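Long-range contacts in endoglucanase FnCel5A (Fervidobacterium nodosum, PDB 3NCO), which probably hydrolyses internal beta-1,4-glucosidic bonds of cellulose: residues Ile62-His67 and Phe80-Val84; Leu108-Pro112 and Phe142-Asn148; Ala127-Tyr133 and Thr168-Arg172; Val226-Gly230 and Ser271-Trp275. One frame throughout, in Å; residues are numbered along the deposited sequence.

Interaction 1 of 4, residues Ile62-His67 and Phe80-Val84; sequences IRWSAH and FLDRV
A buried aromatic cluster joins a beta-alpha loop to the helix that follows it in a TIM barrel: residues 62-67 belong to the loop after strand 57-60, and residues 80-84 are an early part of helix 78-93. The loop leaves Ile-62 in an extended conformation, makes an inverse gamma turn centred on Arg-63, then winds into a short 3-10 segment beginning at Trp-64. In register, CA of His-67 lies 6.7 Å from CA of Phe-80, and CA of Ile-62 8.4 Å from CA of Val-84.

Phe-80 (chi1 t) holds the centre. One face of its ring takes the His-67 ring (chi1 m) in a face-to-face stack, centroids 3.6 Å apart and planes 8° from parallel, while its edge is turned toward the six-membered ring of Trp-64 in an offset edge-to-face pair (5.5 Å, 90°). Aliphatic groups fill the rest. Ile-62 CD1 meets Val-84 CG1 at 3.5 Å, and Trp-64 CH2 lies 3.8 Å from Val-84 CG1 and 4.0 Å from Leu-81 CD1. Trp-64 also packs on Ile-122 and Val-126 of helix 112-130. The stacked imidazole is held from within the loop, where His-67 ND1 donates to Arg-63 O at 3.3 Å.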
loop_
_atom_site.group_PDB
_atom_site.type_symbol
_atom_site.label_atom_id
_atom_site.label_comp_id
_atom_site.label_asym_id
_atom_site.label_seq_id
_atom_site.Cartn_x
_atom_site.Cartn_y
_atom_site.Cartn_z
ATOM N N ILE A 62 0.478 -4.719 7.765
ATOM C CA ILE A 62 0.809 -5.359 9.055
ATOM C C ILE A 62 0.460 -4.483 10.271
ATOM O O ILE A 62 0.947 -3.372 10.378
ATOM C CB ILE A 62 2.336 -5.728 9.106
ATOM C CG1 ILE A 62 2.742 -6.528 7.859
ATOM C CG2 ILE A 62 2.710 -6.416 10.425
ATOM C CD1 ILE A 62 4.281 -6.756 7.718
ATOM N N ARG A 63 -0.361 -5.001 11.197
ATOM C CA ARG A 63 -0.778 -4.212 12.362
ATOM C C ARG A 63 0.213 -4.567 13.503
ATOM O O ARG A 63 -0.113 -5.256 14.467
ATOM C CB ARG A 63 -2.225 -4.484 12.747
ATOM C CG ARG A 63 -2.692 -3.582 13.910
ATOM C CD ARG A 63 -3.943 -4.095 14.517
ATOM N NE ARG A 63 -5.018 -4.173 13.531
ATOM C CZ ARG A 63 -6.309 -3.988 13.854
ATOM N NH1 ARG A 63 -6.655 -3.681 15.117
ATOM N NH2 ARG A 63 -7.240 -4.090 12.915
ATOM N N TRP A 64 1.427 -4.064 13.381
ATOM C CA TRP A 64 2.428 -4.265 14.385
ATOM C C TRP A 64 1.932 -3.845 15.747
ATOM O O TRP A 64 2.329 -4.382 16.766
ATOM C CB TRP A 64 3.694 -3.488 14.030
ATOM C CG TRP A 64 4.394 -3.935 12.798
ATOM C CD1 TRP A 64 4.393 -3.277 11.573
ATOM C CD2 TRP A 64 5.260 -5.087 12.631
ATOM N NE1 TRP A 64 5.194 -3.954 10.678
ATOM C CE2 TRP A 64 5.718 -5.072 11.292
ATOM C CE3 TRP A 64 5.714 -6.116 13.489
ATOM C CZ2 TRP A 64 6.573 -6.046 10.783
ATOM C CZ3 TRP A 64 6.541 -7.111 12.968
ATOM C CH2 TRP A 64 6.988 -7.048 11.627
ATOM N N SER A 65 1.099 -2.828 15.770
ATOM C CA SER A 65 0.746 -2.283 17.068
ATOM C C SER A 65 -0.112 -3.222 17.910
ATOM O O SER A 65 -0.291 -2.949 19.135
ATOM C CB SER A 65 0.020 -0.935 16.869
ATOM O OG SER A 65 -1.201 -1.044 16.146
ATOM N N ALA A 66 -0.651 -4.275 17.265
ATOM C CA ALA A 66 -1.454 -5.299 17.981
ATOM C C ALA A 66 -0.589 -6.431 18.578
ATOM O O ALA A 66 -1.138 -7.430 19.110
ATOM C CB ALA A 66 -2.507 -5.864 17.061
ATOM N N HIS A 67 0.742 -6.278 18.540
ATOM C CA HIS A 67 1.631 -7.392 18.881
ATOM C C HIS A 67 2.891 -6.878 19.536
ATOM O O HIS A 67 3.995 -7.338 19.227
ATOM C CB HIS A 67 1.991 -8.164 17.610
ATOM C CG HIS A 67 0.803 -8.760 16.917
ATOM N ND1 HIS A 67 0.215 -8.227 15.790
ATOM C CD2 HIS A 67 0.091 -9.871 17.217
ATOM C CE1 HIS A 67 -0.810 -8.981 15.420
ATOM N NE2 HIS A 67 -0.908 -9.982 16.279
ATOM N N PHE A 80 5.054 -13.204 16.515
ATOM C CA PHE A 80 4.531 -12.371 15.405
ATOM C C PHE A 80 5.642 -11.916 14.448
ATOM O O PHE A 80 5.473 -11.956 13.211
ATOM C CB PHE A 80 3.787 -11.154 15.945
ATOM C CG PHE A 80 3.062 -10.423 14.866
ATOM C CD1 PHE A 80 1.917 -10.975 14.325
ATOM C CD2 PHE A 80 3.522 -9.208 14.400
ATOM C CE1 PHE A 80 1.231 -10.316 13.322
ATOM C CE2 PHE A 80 2.855 -8.523 13.408
ATOM C CZ PHE A 80 1.717 -9.076 12.833
ATOM N N LEU A 81 6.778 -11.495 15.012
ATOM C CA LEU A 81 7.896 -11.133 14.179
ATOM C C LEU A 81 8.310 -12.361 13.341
ATOM O O LEU A 81 8.571 -12.254 12.126
ATOM C CB LEU A 81 9.074 -10.682 15.067
ATOM C CG LEU A 81 10.339 -10.229 14.295
ATOM C CD1 LEU A 81 10.036 -9.135 13.235
ATOM C CD2 LEU A 81 11.406 -9.762 15.302
ATOM N N ASP A 82 8.326 -13.538 13.976
ATOM C CA ASP A 82 8.698 -14.769 13.263
ATOM C C ASP A 82 7.739 -15.049 12.105
ATOM O O ASP A 82 8.160 -15.450 11.023
ATOM C CB ASP A 82 8.742 -15.947 14.222
ATOM C CG ASP A 82 9.952 -15.895 15.128
ATOM O OD1 ASP A 82 10.851 -15.053 14.886
ATOM O OD2 ASP A 82 10.007 -16.730 16.060
ATOM N N ARG A 83 6.469 -14.808 12.357
ATOM C CA ARG A 83 5.443 -14.970 11.322
ATOM C C ARG A 83 5.694 -14.041 10.131
ATOM O O ARG A 83 5.632 -14.494 8.953
ATOM C CB ARG A 83 4.043 -14.637 11.922
ATOM C CG ARG A 83 2.848 -14.702 10.939
ATOM C CD ARG A 83 2.755 -16.012 10.189
ATOM N NE ARG A 83 1.677 -15.942 9.218
ATOM C CZ ARG A 83 1.531 -16.781 8.199
ATOM N NH1 ARG A 83 2.396 -17.794 8.024
ATOM N NH2 ARG A 83 0.495 -16.595 7.347
ATOM N N VAL A 84 5.890 -12.740 10.427
ATOM C CA VAL A 84 6.135 -11.793 9.323
ATOM C C VAL A 84 7.411 -12.197 8.530
ATOM O O VAL A 84 7.442 -12.140 7.284
ATOM C CB VAL A 84 6.139 -10.311 9.819
ATOM C CG1 VAL A 84 6.407 -9.347 8.679
ATOM C CG2 VAL A 84 4.792 -9.967 10.415
#

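Interaction 2 of 4, residues Leu108-Pro112 and Phe142-Asn148; sequences LYQAP and FNEPAQN
A short helix is fastened to an active-site loop by the Tyr-109 side chain and by Asn-148, which binds two backbone carbonyls. Residues 108-112 run from the end of helix 106-110 into the first turn of helix 112-130; residues 142-148 form an irregular loop after strand 137-140, with positive phi at Glu-144 and Gln-147. CA of Tyr-109 approaches CA of Asn-148 to 5.5 Å.

Leu-108 (chi1 t) sets CD2 over the face of Phe-142, a CH-pi contact 3.7 Å from the ring centroid. Tyr-109 (chi1 m) lies along the loop: its OH donates to Glu-144 O at 2.6 Å and accepts at 2.8 Å from a water that also donates to Asn-143 OD1 at 3.0 Å, while CE1 packs on Ala-146 CB at 3.8 Å. Its backbone O receives Asn-148 N at 2.9 Å. Gln-110 O takes Asn-148 ND2 at 2.8 Å, the second carbonyl at the helix end. Ala-111 leaves helical angles and is the N-cap of the next helix, and Pro-112 CD rests 3.8 Å from Asn-148 CB.

Asn-143, Glu-144 and Pro-145 match the Asn-Glu-Pro motif of family 5, whose glutamate serves as acid/base in relatives. Here Glu-144 OE2 pairs with His-203. Behind the contact, helix 151-168 packs Leu-157 on Leu-108 and Trp-154 on Phe-142, while Asp-177 of strand 174-177 binds Glu-144 N.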
loop_
_atom_site.group_PDB
_atom_site.type_symbol
_atom_site.label_atom_id
_atom_site.label_comp_id
_atom_site.label_asym_id
_atom_site.label_seq_id
_atom_site.Cartn_x
_atom_site.Cartn_y
_atom_site.Cartn_z
ATOM N N LEU A 108 -2.517 5.790 17.027
ATOM C CA LEU A 108 -1.730 6.795 16.289
ATOM C C LEU A 108 -2.610 7.851 15.594
ATOM O O LEU A 108 -2.282 9.074 15.571
ATOM C CB LEU A 108 -0.798 6.075 15.270
ATOM C CG LEU A 108 0.133 6.992 14.471
ATOM C CD1 LEU A 108 1.006 7.758 15.403
ATOM C CD2 LEU A 108 0.992 6.106 13.541
ATOM N N TYR A 109 -3.730 7.393 15.025
ATOM C CA TYR A 109 -4.655 8.310 14.405
ATOM C C TYR A 109 -5.254 9.260 15.403
ATOM O O TYR A 109 -5.566 10.421 15.087
ATOM C CB TYR A 109 -5.780 7.529 13.741
ATOM C CG TYR A 109 -5.439 6.865 12.429
ATOM C CD1 TYR A 109 -5.040 7.604 11.367
ATOM C CD2 TYR A 109 -5.485 5.464 12.274
ATOM C CE1 TYR A 109 -4.765 7.032 10.132
ATOM C CE2 TYR A 109 -5.188 4.852 11.037
ATOM C CZ TYR A 109 -4.831 5.657 9.964
ATOM O OH TYR A 109 -4.552 5.062 8.722
ATOM N N GLN A 110 -5.425 8.808 16.630
ATOM C CA GLN A 110 -6.101 9.636 17.651
ATOM C C GLN A 110 -5.193 10.509 18.497
ATOM O O GLN A 110 -5.541 11.635 18.832
ATOM C CB GLN A 110 -6.929 8.751 18.615
ATOM C CG GLN A 110 -7.655 9.521 19.743
ATOM C CD GLN A 110 -8.822 10.426 19.237
ATOM O OE1 GLN A 110 -9.325 10.257 18.111
ATOM N NE2 GLN A 110 -9.240 11.380 20.074
ATOM N N ALA A 111 -4.030 9.982 18.849
ATOM C CA ALA A 111 -3.086 10.716 19.716
ATOM C C ALA A 111 -1.663 10.548 19.215
ATOM O O ALA A 111 -0.858 9.830 19.853
ATOM C CB ALA A 111 -3.220 10.302 21.155
ATOM N N PRO A 112 -1.352 11.173 18.061
ATOM C CA PRO A 112 -0.010 10.939 17.478
ATOM C C PRO A 112 1.128 11.457 18.363
ATOM O O PRO A 112 2.245 10.913 18.270
ATOM C CB PRO A 112 -0.051 11.721 16.144
ATOM C CG PRO A 112 -1.160 12.783 16.371
ATOM C CD PRO A 112 -2.190 12.036 17.192
ATOM N N PHE A 142 4.132 4.066 7.259
ATOM C CA PHE A 142 2.752 4.018 7.752
ATOM C C PHE A 142 1.737 4.141 6.629
ATOM O O PHE A 142 1.902 4.946 5.713
ATOM C CB PHE A 142 2.496 5.056 8.853
ATOM C CG PHE A 142 1.229 4.825 9.610
ATOM C CD1 PHE A 142 1.019 3.642 10.356
ATOM C CD2 PHE A 142 0.209 5.767 9.527
ATOM C CE1 PHE A 142 -0.206 3.425 11.012
ATOM C CE2 PHE A 142 -0.994 5.585 10.213
ATOM C CZ PHE A 142 -1.209 4.427 10.945
ATOM N N ASN A 143 0.661 3.373 6.749
ATOM C CA ASN A 143 -0.433 3.414 5.783
ATOM C C ASN A 143 -1.393 4.552 6.091
ATOM O O ASN A 143 -1.936 4.657 7.179
ATOM C CB ASN A 143 -1.193 2.096 5.928
ATOM C CG ASN A 143 -2.390 2.010 5.022
ATOM O OD1 ASN A 143 -3.551 1.994 5.490
ATOM N ND2 ASN A 143 -2.141 2.013 3.790
ATOM N N GLU A 144 -1.619 5.399 5.076
ATOM C CA GLU A 144 -2.704 6.411 5.203
ATOM C C GLU A 144 -2.689 7.216 6.515
ATOM O O GLU A 144 -3.557 7.055 7.356
ATOM C CB GLU A 144 -4.064 5.729 5.019
ATOM C CG GLU A 144 -4.232 5.257 3.602
ATOM C CD GLU A 144 -5.571 4.654 3.329
ATOM O OE1 GLU A 144 -6.391 4.530 4.260
ATOM O OE2 GLU A 144 -5.831 4.233 2.202
ATOM N N PRO A 145 -1.698 8.094 6.684
ATOM C CA PRO A 145 -1.801 9.005 7.777
ATOM C C PRO A 145 -3.112 9.731 7.632
ATOM O O PRO A 145 -3.558 9.942 6.482
ATOM C CB PRO A 145 -0.681 10.012 7.482
ATOM C CG PRO A 145 0.363 9.177 6.851
ATOM C CD PRO A 145 -0.501 8.381 5.854
ATOM N N ALA A 146 -3.757 10.050 8.752
ATOM C CA ALA A 146 -5.075 10.746 8.733
ATOM C C ALA A 146 -5.532 11.136 10.105
ATOM O O ALA A 146 -4.820 10.927 11.072
ATOM C CB ALA A 146 -6.146 9.874 8.104
ATOM N N GLN A 147 -6.693 11.814 10.168
ATOM C CA GLN A 147 -7.277 12.176 11.446
ATOM C C GLN A 147 -6.321 13.089 12.164
ATOM O O GLN A 147 -5.930 14.096 11.588
ATOM C CB GLN A 147 -7.698 10.950 12.277
ATOM C CG GLN A 147 -8.854 10.201 11.569
ATOM C CD GLN A 147 -9.504 9.200 12.509
ATOM O OE1 GLN A 147 -10.072 9.581 13.542
ATOM N NE2 GLN A 147 -9.405 7.926 12.183
ATOM N N ASN A 148 -5.943 12.788 13.402
ATOM C CA ASN A 148 -5.134 13.753 14.167
ATOM C C ASN A 148 -3.663 13.703 13.775
ATOM O O ASN A 148 -2.874 14.548 14.177
ATOM C CB ASN A 148 -5.296 13.475 15.637
ATOM C CG ASN A 148 -6.687 13.904 16.129
ATOM O OD1 ASN A 148 -7.356 14.749 15.466
ATOM N ND2 ASN A 148 -7.157 13.294 17.199
HETATM O O HOH W 1 -3.641 2.465 8.489
#

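Interaction 3 of 4, residues Ala127-Tyr133 and Thr168-Arg172; sequences AQAFKDY and TNPSR
Thr-168, close to the end of helix 151-168, turns its CB toward residues 127-133, the end of helix 112-130 and the turn beyond. Its OG1 lies 3.4 Å from Ala-127 CB, and its O accepts at 3.2 Å from a water that also donates to Lys-131 O at 2.7 Å. In register, CA of Asn-169 is 5.6 Å from CA of Lys-131. Asn-169 (chi1 m) donates from ND2 to Ala-127 O at 3.0 Å. This ties together two successive alpha-beta turns of the TIM barrel, on the face where helices lead into strands 137-140 and 174-177, opposite the catalytic end. The chain then loops through Pro-170 and Ser-171 and returns at Arg-172. The arginine (chi1 and chi2 t, chi3 m) reaches the type I turn from Phe-130 to Tyr-133: NH2 donates to Tyr-133 O at 2.9 Å and weakly to Lys-131 O at 3.1 Å. Within its own loop Arg-172 NE binds Asn-169 OD1 at 2.8 Å, fixing the guanidinium, and NH1 adds bonds to Pro-134 O and Leu-137 O.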
loop_
_atom_site.group_PDB
_atom_site.type_symbol
_atom_site.label_atom_id
_atom_site.label_comp_id
_atom_site.label_asym_id
_atom_site.label_seq_id
_atom_site.Cartn_x
_atom_site.Cartn_y
_atom_site.Cartn_z
ATOM N N ALA A 127 13.241 -2.705 11.389
ATOM C CA ALA A 127 14.481 -2.438 10.658
ATOM C C ALA A 127 15.620 -3.307 11.159
ATOM O O ALA A 127 16.454 -3.815 10.374
ATOM C CB ALA A 127 14.883 -0.937 10.719
ATOM N N GLN A 128 15.756 -3.452 12.486
ATOM C CA GLN A 128 16.851 -4.282 12.972
ATOM C C GLN A 128 16.655 -5.708 12.486
ATOM O O GLN A 128 17.633 -6.380 12.041
ATOM C CB GLN A 128 16.899 -4.273 14.487
ATOM C CG GLN A 128 17.889 -5.295 15.094
ATOM C CD GLN A 128 19.344 -4.882 14.911
ATOM O OE1 GLN A 128 19.649 -3.700 14.849
ATOM N NE2 GLN A 128 20.242 -5.864 14.818
ATOM N N ALA A 129 15.412 -6.184 12.547
ATOM C CA ALA A 129 15.130 -7.604 12.223
ATOM C C ALA A 129 15.381 -7.912 10.753
ATOM O O ALA A 129 15.876 -9.020 10.407
ATOM C CB ALA A 129 13.738 -8.017 12.649
ATOM N N PHE A 130 15.080 -6.935 9.889
ATOM C CA PHE A 130 15.177 -7.176 8.437
ATOM C C PHE A 130 16.450 -6.580 7.794
ATOM O O PHE A 130 16.608 -6.613 6.592
ATOM C CB PHE A 130 13.883 -6.666 7.753
ATOM C CG PHE A 130 12.703 -7.576 8.002
ATOM C CD1 PHE A 130 12.520 -8.709 7.208
ATOM C CD2 PHE A 130 11.789 -7.305 9.019
ATOM C CE1 PHE A 130 11.407 -9.572 7.426
ATOM C CE2 PHE A 130 10.672 -8.143 9.260
ATOM C CZ PHE A 130 10.474 -9.272 8.437
ATOM N N LYS A 131 17.398 -6.122 8.623
ATOM C CA LYS A 131 18.502 -5.303 8.091
ATOM C C LYS A 131 19.315 -5.967 6.974
ATOM O O LYS A 131 19.797 -5.283 6.054
ATOM C CB LYS A 131 19.415 -4.809 9.232
ATOM C CG LYS A 131 20.245 -5.879 9.909
ATOM C CD LYS A 131 20.975 -5.263 11.098
ATOM C CE LYS A 131 21.783 -6.305 11.883
ATOM N NZ LYS A 131 22.838 -6.992 11.087
ATOM N N ASP A 132 19.442 -7.292 7.048
ATOM C CA ASP A 132 20.324 -8.021 6.142
ATOM C C ASP A 132 19.526 -8.638 4.981
ATOM O O ASP A 132 20.093 -9.389 4.189
ATOM C CB ASP A 132 21.125 -9.091 6.906
ATOM C CG ASP A 132 22.122 -8.467 7.910
ATOM O OD1 ASP A 132 22.819 -7.515 7.513
ATOM O OD2 ASP A 132 22.205 -8.917 9.085
ATOM N N TYR A 133 18.227 -8.362 4.909
ATOM C CA TYR A 133 17.406 -8.901 3.826
ATOM C C TYR A 133 17.786 -8.269 2.494
ATOM O O TYR A 133 18.223 -7.116 2.468
ATOM C CB TYR A 133 15.907 -8.670 4.137
ATOM C CG TYR A 133 15.287 -9.817 4.900
ATOM C CD1 TYR A 133 15.694 -10.110 6.199
ATOM C CD2 TYR A 133 14.287 -10.580 4.330
ATOM C CE1 TYR A 133 15.137 -11.167 6.928
ATOM C CE2 TYR A 133 13.711 -11.633 5.027
ATOM C CZ TYR A 133 14.143 -11.935 6.335
ATOM O OH TYR A 133 13.597 -12.975 7.084
ATOM N N THR A 168 20.256 1.131 10.685
ATOM C CA THR A 168 20.553 -0.255 10.352
ATOM C C THR A 168 20.365 -0.586 8.850
ATOM O O THR A 168 20.900 -1.575 8.364
ATOM C CB THR A 168 19.646 -1.219 11.158
ATOM O OG1 THR A 168 18.278 -0.830 11.024
ATOM C CG2 THR A 168 20.042 -1.242 12.647
ATOM N N ASN A 169 19.608 0.254 8.137
ATOM C CA ASN A 169 19.280 0.052 6.715
ATOM C C ASN A 169 19.567 1.368 5.965
ATOM O O ASN A 169 18.647 2.170 5.685
ATOM C CB ASN A 169 17.790 -0.304 6.545
ATOM C CG ASN A 169 17.431 -1.654 7.128
ATOM O OD1 ASN A 169 17.286 -2.628 6.403
ATOM N ND2 ASN A 169 17.302 -1.718 8.450
ATOM N N PRO A 170 20.852 1.644 5.705
ATOM C CA PRO A 170 21.202 2.957 5.153
ATOM C C PRO A 170 20.632 3.267 3.766
ATOM O O PRO A 170 20.448 4.449 3.445
ATOM C CB PRO A 170 22.735 2.953 5.099
ATOM C CG PRO A 170 23.159 1.621 5.426
ATOM C CD PRO A 170 22.030 0.799 5.963
ATOM N N SER A 171 20.351 2.239 2.957
ATOM C CA SER A 171 19.930 2.503 1.562
ATOM C C SER A 171 18.595 1.869 1.144
ATOM O O SER A 171 18.126 2.085 0.012
ATOM C CB SER A 171 21.042 2.059 0.587
ATOM O OG SER A 171 21.263 0.647 0.705
ATOM N N ARG A 172 18.006 1.046 2.021
ATOM C CA ARG A 172 16.765 0.351 1.679
ATOM C C ARG A 172 15.694 1.344 1.297
ATOM O O ARG A 172 15.548 2.410 1.925
ATOM C CB ARG A 172 16.242 -0.501 2.837
ATOM C CG ARG A 172 15.142 -1.503 2.367
ATOM C CD ARG A 172 14.679 -2.382 3.534
ATOM N NE ARG A 172 15.821 -3.167 4.075
ATOM C CZ ARG A 172 16.369 -4.243 3.487
ATOM N NH1 ARG A 172 15.857 -4.732 2.346
ATOM N NH2 ARG A 172 17.414 -4.821 4.058
HETATM O O HOH W 2 20.777 -2.822 5.388
#

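Interaction 4 of 4, residues Val226-Gly230 and Ser271-Trp275; sequences VKWEG and SRVKW
In this TIM barrel, residues 226-230 of the loop between helix 208-211 and helix 232-252 lie along the first turns of helix 269-285, giving a loop-on-helix contact centred on Trp-228. The loop is largely extended through Trp-228 and turns at Gly-230, where phi is positive. CA of Trp-228 lies 4.9 Å from CA of Ser-271, and CA of Gly-230 6.2 Å from CA of Lys-274.

Both tryptophans adopt chi1 t, and the edge of Trp-275 points at the face of Trp-228 in a T-shaped pair, five-membered centroids 4.7 Å apart and planes at 87°. Trp-275 CA also sits over that face, 3.9 Å from the centroid of the six-membered ring. Phe-210 and Ile-238 touch both indoles.

The aliphatic part of Lys-274 lies along the loop, CD 3.7 Å from Glu-229 O, and its NZ is salt-bridged to Glu-270.

Polar contacts centre on Ser-271. Its CA lies 3.4 Å from Trp-228 O, and its OG, also bonded to Asp-268, accepts Trp-228 N at 3.0 Å with a nearly straight N-H...O angle of 172°.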
loop_
_atom_site.group_PDB
_atom_site.type_symbol
_atom_site.label_atom_id
_atom_site.label_comp_id
_atom_site.label_asym_id
_atom_site.label_seq_id
_atom_site.Cartn_x
_atom_site.Cartn_y
_atom_site.Cartn_z
ATOM N N VAL A 226 -24.292 2.466 -8.772
ATOM C CA VAL A 226 -23.555 3.588 -9.359
ATOM C C VAL A 226 -22.635 3.017 -10.458
ATOM O O VAL A 226 -21.844 2.125 -10.195
ATOM C CB VAL A 226 -22.742 4.355 -8.264
ATOM C CG1 VAL A 226 -21.849 5.398 -8.896
ATOM C CG2 VAL A 226 -23.727 4.961 -7.271
ATOM N N LYS A 227 -22.749 3.517 -11.693
ATOM C CA LYS A 227 -21.945 2.971 -12.767
ATOM C C LYS A 227 -20.635 3.732 -13.008
ATOM O O LYS A 227 -20.458 4.857 -12.569
ATOM C CB LYS A 227 -22.759 2.920 -14.068
ATOM C CG LYS A 227 -23.982 1.983 -13.924
ATOM C CD LYS A 227 -24.856 1.987 -15.153
ATOM C CE LYS A 227 -25.650 3.301 -15.229
ATOM N NZ LYS A 227 -27.056 3.073 -15.688
ATOM N N TRP A 228 -19.739 3.108 -13.751
ATOM C CA TRP A 228 -18.589 3.813 -14.268
ATOM C C TRP A 228 -18.387 3.265 -15.682
ATOM O O TRP A 228 -18.100 2.086 -15.869
ATOM C CB TRP A 228 -17.363 3.604 -13.354
ATOM C CG TRP A 228 -16.226 4.611 -13.682
ATOM C CD1 TRP A 228 -16.016 5.815 -13.076
ATOM C CD2 TRP A 228 -15.227 4.494 -14.716
ATOM N NE1 TRP A 228 -14.935 6.454 -13.662
ATOM C CE2 TRP A 228 -14.425 5.662 -14.654
ATOM C CE3 TRP A 228 -14.895 3.495 -15.645
ATOM C CZ2 TRP A 228 -13.315 5.874 -15.518
ATOM C CZ3 TRP A 228 -13.808 3.707 -16.536
ATOM C CH2 TRP A 228 -13.030 4.897 -16.458
ATOM N N GLU A 229 -18.535 4.131 -16.689
ATOM C CA GLU A 229 -18.750 3.650 -18.066
ATOM C C GLU A 229 -17.614 3.857 -19.047
ATOM O O GLU A 229 -17.723 3.504 -20.254
ATOM C CB GLU A 229 -20.045 4.254 -18.601
ATOM C CG GLU A 229 -21.206 3.824 -17.739
ATOM C CD GLU A 229 -22.455 4.470 -18.193
ATOM O OE1 GLU A 229 -23.085 3.869 -19.093
ATOM O OE2 GLU A 229 -22.779 5.577 -17.694
ATOM N N GLY A 230 -16.516 4.430 -18.554
ATOM C CA GLY A 230 -15.396 4.711 -19.436
ATOM C C GLY A 230 -15.664 5.821 -20.445
ATOM O O GLY A 230 -14.962 5.909 -21.471
ATOM N N SER A 271 -18.474 -2.236 -14.885
ATOM C CA SER A 271 -17.893 -0.991 -14.329
ATOM C C SER A 271 -16.552 -1.200 -13.621
ATOM O O SER A 271 -15.606 -0.455 -13.849
ATOM C CB SER A 271 -18.858 -0.240 -13.406
ATOM O OG SER A 271 -20.021 0.187 -14.098
ATOM N N ARG A 272 -16.453 -2.230 -12.792
ATOM C CA ARG A 272 -15.218 -2.509 -12.060
ATOM C C ARG A 272 -14.065 -2.753 -13.029
ATOM O O ARG A 272 -12.924 -2.251 -12.846
ATOM C CB ARG A 272 -15.414 -3.737 -11.175
ATOM C CG ARG A 272 -16.279 -3.448 -9.984
ATOM C CD ARG A 272 -16.519 -4.674 -9.163
ATOM N NE ARG A 272 -15.358 -4.970 -8.346
ATOM C CZ ARG A 272 -15.018 -6.194 -7.921
ATOM N NH1 ARG A 272 -15.771 -7.248 -8.220
ATOM N NH2 ARG A 272 -13.925 -6.343 -7.146
ATOM N N VAL A 273 -14.380 -3.526 -14.078
ATOM C CA VAL A 273 -13.390 -3.939 -15.057
ATOM C C VAL A 273 -12.868 -2.716 -15.834
ATOM O O VAL A 273 -11.628 -2.562 -15.993
ATOM C CB VAL A 273 -14.015 -4.993 -16.014
ATOM C CG1 VAL A 273 -13.197 -5.101 -17.307
ATOM C CG2 VAL A 273 -14.110 -6.331 -15.316
ATOM N N LYS A 274 -13.807 -1.864 -16.282
ATOM C CA LYS A 274 -13.441 -0.622 -16.999
ATOM C C LYS A 274 -12.658 0.372 -16.117
ATOM O O LYS A 274 -11.661 0.962 -16.568
ATOM C CB LYS A 274 -14.674 0.057 -17.552
ATOM C CG LYS A 274 -15.261 -0.656 -18.755
ATOM C CD LYS A 274 -16.440 0.160 -19.341
ATOM C CE LYS A 274 -17.269 -0.651 -20.338
ATOM N NZ LYS A 274 -16.403 -1.356 -21.323
ATOM N N TRP A 275 -13.139 0.594 -14.890
ATOM C CA TRP A 275 -12.469 1.532 -13.961
ATOM C C TRP A 275 -11.059 1.039 -13.656
ATOM O O TRP A 275 -10.099 1.810 -13.724
ATOM C CB TRP A 275 -13.308 1.695 -12.672
ATOM C CG TRP A 275 -12.752 2.706 -11.695
ATOM C CD1 TRP A 275 -13.074 4.053 -11.620
ATOM C CD2 TRP A 275 -11.810 2.454 -10.635
ATOM N NE1 TRP A 275 -12.367 4.643 -10.589
ATOM C CE2 TRP A 275 -11.589 3.687 -9.980
ATOM C CE3 TRP A 275 -11.122 1.305 -10.193
ATOM C CZ2 TRP A 275 -10.688 3.814 -8.914
ATOM C CZ3 TRP A 275 -10.230 1.427 -9.112
ATOM C CH2 TRP A 275 -10.029 2.682 -8.508
#

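Overall arrangement
Read from the N terminus, interaction 1 closes the shortest loop, bringing the segment after strand 57-60 back onto helix 78-93. Interaction 2 then opens at helix 106-110, and before it closes after strand 137-140, interaction 3 has opened at the end of helix 112-130, to close ahead of strand 174-177. These two therefore cross, binding neighbouring barrel units at opposite ends, with centres about 25 Å apart. Interactions 1 and 3 touch where Leu-81 and Val-84 meet Ala-129 and Phe-130, joining helices 78-93 and 112-130. Interaction 4 follows in series, linking the loop before helix 232-252 to helix 269-285 across the chain's centre from interactions 1 and 3.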